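Local atomic coordinates of DNA helicase RecQ (Deinococcus radiodurans, PDB entry 4Q48), a protein that probably couples ATP hydrolysis to the unwinding of duplex DNA, translocating in the 3'-5' direction, as a RecQ-family helicase. Residues A[166-171]-A[194-199]. Sequence-based numbering, arbitrary orientation.
Sequences VLAERF and VLRLED
Arg-196 reaches from the loop after helix 185-194 and lays its guanidinium against Ala-168 and Glu-169 of helix 165-170. Both elements belong to the first RecA-like (P-loop NTPase) domain of the helicase core, whose central sheet is parallel. Both pack on strand 176-180 of that sheet, and the loop leads on to the edge strand 202-204. Ala-168 points its methyl at the loop. Its CB lies 3.2 Å from Arg-196 NE and 3.5 Å from Arg-196 CD, over one face of the guanidinium. The backbone follows the methyl: Ala-168 C sits 3.9 Å above the guanidinium plane, over its centre. Thus the flat group is laid on the helix surface.

Arg-196 starts with CG anti to its carbonyl carbon and beside the backbone N (chi1 -47°). From CG to NE the chain is extended, which carries the charged end past Ala-168 to Glu-169. The two long side chains cross at about a right angle. Glu-169 meets the guanidinium at its edge, with its CD in the guanidinium plane. The carboxylate is not coplanar with it; the two planes are 34° apart. This pairing is on the exposed side of the contact, whereas Ala-168 is buried.

On the sheet side, Ala-168 also touches Arg-176, and Leu-195 and Leu-197 pack on Ala-178 of the same strand. The Leu-195 carbonyl accepts a hydrogen bond from Arg-176 NE. A single salt bridge joins helix and loop, from Glu-169 OE1 to Arg-196 NH1 at 3.1 Å.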
ATOM      1  N   VAL A 166      10.740  -9.590 -19.476  1.00 57.31           N
ATOM      2  CA  VAL A 166      11.450 -10.686 -20.113  1.00 60.43           C
ATOM      3  C   VAL A 166      11.190 -12.075 -19.505  1.00 55.11           C
ATOM      4  O   VAL A 166      11.328 -13.072 -20.191  1.00 55.35           O
ATOM      5  CB  VAL A 166      12.981 -10.395 -20.093  1.00 60.20           C
ATOM      6  CG1 VAL A 166      13.612 -10.894 -18.802  1.00 58.77           C
ATOM      7  CG2 VAL A 166      13.676 -11.006 -21.288  1.00 53.90           C
ATOM      8  N   LEU A 167      10.784 -12.158 -18.245  1.00 55.39           N
ATOM      9  CA  LEU A 167      10.549 -13.473 -17.662  1.00 49.51           C
ATOM     10  C   LEU A 167       9.432 -14.174 -18.403  1.00 56.37           C
ATOM     11  O   LEU A 167       9.543 -15.355 -18.721  1.00 62.19           O
ATOM     12  CB  LEU A 167      10.210 -13.400 -16.176  1.00 48.63           C
ATOM     13  CG  LEU A 167      11.349 -12.883 -15.300  1.00 49.81           C
ATOM     14  CD1 LEU A 167      10.956 -13.004 -13.839  1.00 46.38           C
ATOM     15  CD2 LEU A 167      12.699 -13.540 -15.596  1.00 43.25           C
ATOM     16  N   ALA A 168       8.346 -13.460 -18.667  1.00 58.19           N
ATOM     17  CA  ALA A 168       7.235 -14.039 -19.410  1.00 59.43           C
ATOM     18  C   ALA A 168       7.606 -14.362 -20.870  1.00 59.77           C
ATOM     19  O   ALA A 168       6.974 -15.216 -21.495  1.00 53.26           O
ATOM     20  CB  ALA A 168       6.049 -13.121 -19.357  1.00 63.41           C
ATOM     21  N   GLU A 169       8.602 -13.671 -21.424  1.00 57.19           N
ATOM     22  CA  GLU A 169       9.051 -13.976 -22.788  1.00 56.25           C
ATOM     23  C   GLU A 169       9.870 -15.247 -22.868  1.00 54.34           C
ATOM     24  O   GLU A 169       9.451 -16.237 -23.448  1.00 57.41           O
ATOM     25  CB  GLU A 169       9.879 -12.834 -23.367  1.00 58.61           C
ATOM     26  CG  GLU A 169       9.115 -11.915 -24.300  1.00 70.22           C
ATOM     27  CD  GLU A 169       9.676 -10.502 -24.311  1.00 89.65           C
ATOM     28  OE1 GLU A 169       9.100  -9.611 -23.622  1.00 77.23           O
ATOM     29  OE2 GLU A 169      10.703 -10.293 -25.003  1.00 99.31           O
ATOM     30  N   ARG A 170      11.031 -15.229 -22.232  1.00 54.88           N
ATOM     31  CA  ARG A 170      11.986 -16.308 -22.383  1.00 50.09           C
ATOM     32  C   ARG A 170      11.588 -17.559 -21.616  1.00 52.58           C
ATOM     33  O   ARG A 170      12.112 -18.646 -21.896  1.00 58.36           O
ATOM     34  CB  ARG A 170      13.390 -15.822 -22.005  1.00 47.02           C
ATOM     35  CG  ARG A 170      14.007 -15.093 -23.193  1.00 52.43           C
ATOM     36  CD  ARG A 170      15.417 -14.616 -23.004  1.00 47.63           C
ATOM     37  NE  ARG A 170      16.344 -15.725 -22.990  1.00 43.14           N
ATOM     38  CZ  ARG A 170      17.666 -15.596 -22.954  1.00 48.17           C
ATOM     39  NH1 ARG A 170      18.224 -14.396 -22.936  1.00 52.74           N
ATOM     40  NH2 ARG A 170      18.439 -16.675 -22.922  1.00 50.00           N
ATOM     41  N   PHE A 171      10.653 -17.419 -20.678  1.00 52.50           N
ATOM     42  CA  PHE A 171      10.182 -18.552 -19.880  1.00 51.50           C
ATOM     43  C   PHE A 171       8.678 -18.558 -19.711  1.00 53.03           C
ATOM     44  O   PHE A 171       8.197 -18.439 -18.590  1.00 56.74           O
ATOM     45  CB  PHE A 171      10.817 -18.544 -18.480  1.00 50.51           C
ATOM     46  CG  PHE A 171      12.302 -18.357 -18.486  1.00 44.13           C
ATOM     47  CD1 PHE A 171      12.848 -17.094 -18.468  1.00 39.61           C
ATOM     48  CD2 PHE A 171      13.143 -19.451 -18.524  1.00 38.69           C
ATOM     49  CE1 PHE A 171      14.201 -16.928 -18.486  1.00 43.70           C
ATOM     50  CE2 PHE A 171      14.489 -19.298 -18.545  1.00 40.56           C
ATOM     51  CZ  PHE A 171      15.030 -18.039 -18.524  1.00 46.73           C
ATOM     52  N   VAL A 194       3.377  -5.401 -16.917  1.00 67.43           N
ATOM     53  CA  VAL A 194       4.790  -5.772 -17.066  1.00 64.39           C
ATOM     54  C   VAL A 194       5.063  -7.283 -17.014  1.00 64.12           C
ATOM     55  O   VAL A 194       5.912  -7.802 -17.755  1.00 65.23           O
ATOM     56  CB  VAL A 194       5.643  -5.058 -16.019  1.00 67.91           C
ATOM     57  CG1 VAL A 194       7.126  -5.257 -16.320  1.00 71.40           C
ATOM     58  CG2 VAL A 194       5.310  -3.571 -16.033  1.00 59.34           C
ATOM     59  N   LEU A 195       4.387  -7.972 -16.099  1.00 64.31           N
ATOM     60  CA  LEU A 195       4.640  -9.389 -15.870  1.00 63.73           C
ATOM     61  C   LEU A 195       3.513 -10.266 -16.407  1.00 64.34           C
ATOM     62  O   LEU A 195       3.352 -11.402 -15.951  1.00 63.93           O
ATOM     63  CB  LEU A 195       4.843  -9.645 -14.369  1.00 60.83           C
ATOM     64  CG  LEU A 195       5.774  -8.651 -13.660  1.00 56.06           C
ATOM     65  CD1 LEU A 195       5.672  -8.768 -12.153  1.00 45.58           C
ATOM     66  CD2 LEU A 195       7.217  -8.828 -14.111  1.00 52.96           C
ATOM     67  N   ARG A 196       2.761  -9.746 -17.382  1.00 65.67           N
ATOM     68  CA  ARG A 196       1.575 -10.420 -17.945  1.00 65.46           C
ATOM     69  C   ARG A 196       0.759 -11.226 -16.952  1.00 64.57           C
ATOM     70  O   ARG A 196       0.664 -12.451 -17.042  1.00 60.70           O
ATOM     71  CB  ARG A 196       1.955 -11.320 -19.120  1.00 60.00           C
ATOM     72  CG  ARG A 196       2.869 -10.663 -20.115  1.00 67.13           C
ATOM     73  CD  ARG A 196       3.364 -11.659 -21.148  1.00 79.46           C
ATOM     74  NE  ARG A 196       4.693 -11.259 -21.604  1.00 87.61           N
ATOM     75  CZ  ARG A 196       5.297 -11.684 -22.713  1.00 84.60           C
ATOM     76  NH1 ARG A 196       6.506 -11.213 -23.002  1.00 80.37           N
ATOM     77  NH2 ARG A 196       4.729 -12.601 -23.496  1.00 75.27           N
ATOM     78  N   LEU A 197       0.151 -10.517 -16.011  1.00 66.46           N
ATOM     79  CA  LEU A 197      -0.684 -11.147 -15.003  1.00 64.61           C
ATOM     80  C   LEU A 197      -2.073 -10.547 -15.100  1.00 65.42           C
ATOM     81  O   LEU A 197      -2.865 -10.608 -14.149  1.00 68.91           O
ATOM     82  CB  LEU A 197      -0.077 -10.984 -13.602  1.00 58.91           C
ATOM     83  CG  LEU A 197       1.354 -11.532 -13.530  1.00 59.76           C
ATOM     84  CD1 LEU A 197       2.010 -11.335 -12.173  1.00 63.83           C
ATOM     85  CD2 LEU A 197       1.363 -12.994 -13.904  1.00 59.10           C
ATOM     86  N   GLU A 198      -2.372  -9.973 -16.267  1.00 66.12           N
ATOM     87  CA  GLU A 198      -3.701  -9.419 -16.498  1.00 68.39           C
ATOM     88  C   GLU A 198      -4.675 -10.564 -16.442  1.00 62.96           C
ATOM     89  O   GLU A 198      -5.763 -10.435 -15.893  1.00 67.25           O
ATOM     90  CB  GLU A 198      -3.803  -8.696 -17.845  1.00 70.18           C
ATOM     91  CG  GLU A 198      -3.160  -9.439 -19.007  1.00 77.05           C
ATOM     92  CD  GLU A 198      -1.762  -8.930 -19.324  1.00 75.60           C
ATOM     93  OE1 GLU A 198      -1.339  -7.959 -18.671  1.00 77.67           O
ATOM     94  OE2 GLU A 198      -1.081  -9.504 -20.203  1.00 75.16           O
ATOM     95  N   ASP A 199      -4.241 -11.708 -16.953  1.00 63.19           N
ATOM     96  CA  ASP A 199      -5.087 -12.886 -17.010  1.00 65.63           C
ATOM     97  C   ASP A 199      -4.914 -13.789 -15.779  1.00 62.50           C
ATOM     98  O   ASP A 199      -5.542 -14.849 -15.663  1.00 53.90           O
ATOM     99  CB  ASP A 199      -4.791 -13.642 -18.309  1.00 64.59           C
ATOM    100  CG  ASP A 199      -4.893 -12.734 -19.556  1.00 74.08           C
ATOM    101  OD1 ASP A 199      -5.808 -11.875 -19.606  1.00 72.21           O
ATOM    102  OD2 ASP A 199      -4.060 -12.872 -20.489  1.00 72.05           O
TER